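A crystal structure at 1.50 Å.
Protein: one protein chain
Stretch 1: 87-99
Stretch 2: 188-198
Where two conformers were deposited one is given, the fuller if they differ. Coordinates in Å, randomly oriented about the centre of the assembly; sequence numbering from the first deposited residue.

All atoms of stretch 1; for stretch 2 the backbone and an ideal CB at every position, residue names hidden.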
# COMPACT_ATOMS: atom_id res chain seq x y z
N VAL A 87 4.67 5.77 8.84
CA VAL A 87 3.71 6.89 9.01
C VAL A 87 2.81 6.54 10.19
O VAL A 87 2.58 7.36 11.07
CB VAL A 87 2.92 7.08 7.71
CG1 VAL A 87 1.82 8.09 7.85
CG2 VAL A 87 3.85 7.44 6.58
N ARG A 88 2.27 5.32 10.22
CA ARG A 88 1.30 4.94 11.28
C ARG A 88 1.95 5.07 12.66
O ARG A 88 1.29 5.61 13.59
CB ARG A 88 0.78 3.54 11.01
CG ARG A 88 -0.19 3.51 9.84
CD ARG A 88 -0.76 2.14 9.57
NE ARG A 88 -1.59 1.61 10.65
CZ ARG A 88 -2.90 1.75 10.77
NH1 ARG A 88 -3.64 2.29 9.82
NH2 ARG A 88 -3.47 1.31 11.87
N LYS A 89 3.21 4.64 12.81
CA LYS A 89 3.91 4.70 14.10
C LYS A 89 4.07 6.19 14.48
O LYS A 89 3.84 6.55 15.69
CB LYS A 89 5.26 4.00 14.03
CG LYS A 89 5.98 3.97 15.39
CD LYS A 89 7.18 3.10 15.34
CE LYS A 89 7.70 2.82 16.74
NZ LYS A 89 9.04 2.16 16.67
N LYS A 90 4.37 7.06 13.54
CA LYS A 90 4.56 8.49 13.91
C LYS A 90 3.24 9.05 14.44
O LYS A 90 3.29 9.92 15.32
CB LYS A 90 5.06 9.30 12.72
CG LYS A 90 6.53 9.00 12.42
CD LYS A 90 7.03 9.64 11.16
CE LYS A 90 8.53 9.42 10.96
NZ LYS A 90 8.96 10.06 9.69
N LEU A 91 2.11 8.53 13.95
CA LEU A 91 0.77 9.03 14.33
C LEU A 91 0.20 8.21 15.50
O LEU A 91 -0.93 8.49 15.92
CB LEU A 91 -0.17 9.03 13.12
CG LEU A 91 0.14 10.00 11.99
CD1 LEU A 91 -0.87 9.89 10.87
CD2 LEU A 91 0.22 11.44 12.48
N GLY A 92 0.97 7.32 16.10
CA GLY A 92 0.57 6.50 17.26
C GLY A 92 -0.58 5.57 16.94
O GLY A 92 -1.43 5.34 17.82
N LEU A 93 -0.62 5.06 15.71
CA LEU A 93 -1.62 4.08 15.22
C LEU A 93 -1.08 2.65 15.27
O LEU A 93 0.16 2.45 15.23
CB LEU A 93 -1.96 4.45 13.79
CG LEU A 93 -2.67 5.77 13.58
CD1 LEU A 93 -2.66 6.16 12.13
CD2 LEU A 93 -4.07 5.68 14.08
N SER A 94 -1.97 1.65 15.34
CA SER A 94 -1.54 0.25 15.42
C SER A 94 -0.64 -0.05 14.23
O SER A 94 -0.90 0.50 13.10
CB SER A 94 -2.77 -0.66 15.46
OG SER A 94 -3.62 -0.40 14.33
N GLN A 95 0.33 -0.91 14.42
CA GLN A 95 1.34 -1.33 13.43
C GLN A 95 0.81 -2.56 12.69
O GLN A 95 0.13 -3.37 13.30
CB GLN A 95 2.64 -1.69 14.14
CG GLN A 95 3.29 -0.50 14.81
CD GLN A 95 3.62 0.53 13.78
OE1 GLN A 95 2.81 1.44 13.53
NE2 GLN A 95 4.76 0.36 13.14
N LEU A 96 1.11 -2.68 11.42
CA LEU A 96 0.56 -3.75 10.56
C LEU A 96 1.56 -4.88 10.43
O LEU A 96 2.75 -4.63 10.31
CB LEU A 96 0.18 -3.19 9.20
CG LEU A 96 -0.64 -1.89 9.24
CD1 LEU A 96 -0.76 -1.25 7.89
CD2 LEU A 96 -2.03 -2.11 9.79
N SER A 97 1.04 -6.10 10.41
CA SER A 97 1.79 -7.33 10.14
C SER A 97 1.67 -7.65 8.66
O SER A 97 0.72 -7.15 8.03
CB SER A 97 1.28 -8.47 10.98
OG SER A 97 -0.06 -8.81 10.66
N VAL A 98 2.59 -8.48 8.18
CA VAL A 98 2.48 -9.26 6.93
C VAL A 98 2.44 -10.72 7.34
O VAL A 98 3.27 -11.15 8.13
CB VAL A 98 3.63 -8.93 6.00
CG1 VAL A 98 3.58 -9.83 4.78
CG2 VAL A 98 3.57 -7.48 5.60
N SER A 99 1.49 -11.47 6.80
CA SER A 99 1.37 -12.91 7.08
C SER A 99 1.09 -13.69 5.81
O SER A 99 0.67 -13.08 4.83
CB SER A 99 0.27 -13.12 8.09
OG SER A 99 -0.93 -12.62 7.58
N UNK A 188 -8.62 5.34 5.10
CA UNK A 188 -8.46 3.89 5.14
C UNK A 188 -7.05 3.46 5.53
O UNK A 188 -6.89 2.57 6.37
CB UNK A 188 -8.82 3.29 3.78
N UNK A 189 -6.05 4.01 4.86
CA UNK A 189 -4.64 3.64 5.12
C UNK A 189 -4.28 3.96 6.57
O UNK A 189 -3.42 3.28 7.15
CB UNK A 189 -3.70 4.38 4.17
N UNK A 190 -4.90 5.00 7.16
CA UNK A 190 -4.54 5.39 8.52
C UNK A 190 -5.64 5.01 9.49
O UNK A 190 -5.68 5.57 10.58
CB UNK A 190 -4.26 6.89 8.60
N UNK A 191 -6.45 4.00 9.18
CA UNK A 191 -7.55 3.61 10.10
C UNK A 191 -6.99 2.97 11.37
O UNK A 191 -6.15 2.08 11.28
CB UNK A 191 -8.51 2.64 9.41
N UNK A 192 -7.40 3.39 12.57
CA UNK A 192 -6.77 2.76 13.76
C UNK A 192 -7.41 1.37 13.92
O UNK A 192 -8.53 1.11 13.42
CB UNK A 192 -6.96 3.61 15.02
N UNK A 193 -6.63 0.46 14.46
CA UNK A 193 -7.04 -0.90 14.81
C UNK A 193 -6.73 -1.89 13.71
O UNK A 193 -6.83 -3.09 13.95
CB UNK A 193 -8.54 -0.94 15.13
N UNK A 194 -6.29 -1.44 12.55
CA UNK A 194 -5.80 -2.39 11.53
C UNK A 194 -4.55 -3.11 12.02
O UNK A 194 -3.73 -2.55 12.78
CB UNK A 194 -5.50 -1.67 10.22
N UNK A 195 -4.42 -4.36 11.67
CA UNK A 195 -3.31 -5.18 12.17
C UNK A 195 -2.60 -5.92 11.05
O UNK A 195 -1.59 -6.54 11.36
CB UNK A 195 -3.82 -6.18 13.21
N UNK A 196 -3.09 -5.87 9.78
CA UNK A 196 -2.50 -6.73 8.75
C UNK A 196 -2.61 -6.07 7.38
O UNK A 196 -3.55 -5.28 7.16
CB UNK A 196 -3.18 -8.10 8.73
N UNK A 197 -1.64 -6.33 6.54
CA UNK A 197 -1.64 -5.80 5.16
C UNK A 197 -1.06 -6.85 4.22
O UNK A 197 -0.12 -7.55 4.56
CB UNK A 197 -0.84 -4.50 5.07
N UNK A 198 -1.61 -6.88 3.01
CA UNK A 198 -1.06 -7.66 1.89
C UNK A 198 -1.13 -6.79 0.64
O UNK A 198 -2.15 -6.09 0.48
CB UNK A 198 -1.82 -8.97 1.69

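Position 188 is helical, and its CA-to-CB bond points away from stretch 1, with nothing of that stretch within 5.5 Å of the ideal CB. Stretch 1 places no demand here, and many residues would do; it is S188. Position 189 also points away, but its carbonyl does the work: R88 NH1 donates to O of 189 at 2.9 Å. A backbone acceptor leaves the side chain free, and the residue is L189.

At 190 the chain leaves helical angles. The ideal CB lies 3.9 Å from L93 CD1 and 5.1 Å from L91 CD1, but also 4.8 Å from R88 NH1. A branched or long aliphatic side chain would suit the methyls. The CA-to-CB bond of L190 points sideways, but the end of its side chain comes nearer to stretch 1: its CD2 lies 3.9 Å from V87 CG1, its CD1 3.8 Å from L91 CD1.

Position 191 points away and begins a type II turn, so polar residues fit easily. Its carbonyl matters more, receiving R88 NH1 and R88 NH2, each 2.9 Å from O of Q191, the deposited residue.

At 192 the CB points sideways, 3.7 Å from L93 CD2. Nearby are the backbone N of S94, a donor, and the positive R88, so a short acceptor such as Asp or Asn is attractive. D192 fits: S94 N donates to D192 OD1 at 2.9 Å. R88 NH2 is 4.4 Å from D192 OD1, too far for a salt bridge, though the charges are complementary.

Position 193 has phi 94°, which by itself favours glycine, as does its place in the type II turn. G193 is found; its N makes a weak 3.1 Å bond to S94 OG.

At 194 the CB is 3.5 Å from L96 CD2 and 4.0 Å from R88 NH2. An aliphatic start suits the leucine, and a long chain can lead any charge away from the arginine. K194 does this, NZ reaching S188 O at 2.8 Å, while S94 OG donates to K194 O at 2.7 Å.

Position 195 points away and tolerates many residues; T195 is present. Its O accepts from both S97 N and S97 OG, each at 2.8 Å.

At 196, which is bridged to S97, the CB is 3.7 Å from S97 OG. A small residue sits comfortably, and A196 does so.

Position 197 has L96 CD1 4.3 Å from its ideal CB, favouring an aliphatic. L197 CD1 packs 3.9 Å from L96 CD1, and L197 N donates to S97 O at 2.9 Å. At 198 a CB would find nothing of stretch 1 within 5.5 Å, and phi/psi of -137°/146° do not require glycine, so many residues would suit; G198 is deposited.

Stretch 2 188-198: SLLQDGKTALG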
# COMPACT_ATOMS: atom_id res chain seq x y z
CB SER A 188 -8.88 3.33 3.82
OG SER A 188 -8.76 1.93 3.88
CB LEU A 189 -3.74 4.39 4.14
CG LEU A 189 -3.80 3.99 2.68
CD1 LEU A 189 -2.90 4.93 1.90
CD2 LEU A 189 -3.33 2.55 2.48
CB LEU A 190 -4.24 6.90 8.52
CG LEU A 190 -3.11 7.34 7.62
CD1 LEU A 190 -2.86 8.84 7.81
CD2 LEU A 190 -1.80 6.56 7.91
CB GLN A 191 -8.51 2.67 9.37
CG GLN A 191 -9.72 2.33 10.21
CD GLN A 191 -10.67 1.35 9.58
OE1 GLN A 191 -11.68 1.74 9.03
NE2 GLN A 191 -10.37 0.07 9.69
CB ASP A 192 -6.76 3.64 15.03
CG ASP A 192 -5.67 3.35 16.07
OD1 ASP A 192 -4.75 2.44 15.88
OD2 ASP A 192 -5.71 4.07 17.12
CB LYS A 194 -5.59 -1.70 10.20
CG LYS A 194 -6.89 -1.41 9.47
CD LYS A 194 -6.62 -0.83 8.10
CE LYS A 194 -7.89 -0.64 7.31
NZ LYS A 194 -7.60 -0.10 5.96
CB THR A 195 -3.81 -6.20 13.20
OG1 THR A 195 -4.70 -7.12 12.60
CG2 THR A 195 -4.43 -5.47 14.37
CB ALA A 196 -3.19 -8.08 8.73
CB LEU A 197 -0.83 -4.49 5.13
CG LEU A 197 -0.93 -3.70 3.84
CD1 LEU A 197 -0.71 -2.23 4.11
CD2 LEU A 197 0.10 -4.15 2.82
O HOH W 1 0.01 -6.27 13.88
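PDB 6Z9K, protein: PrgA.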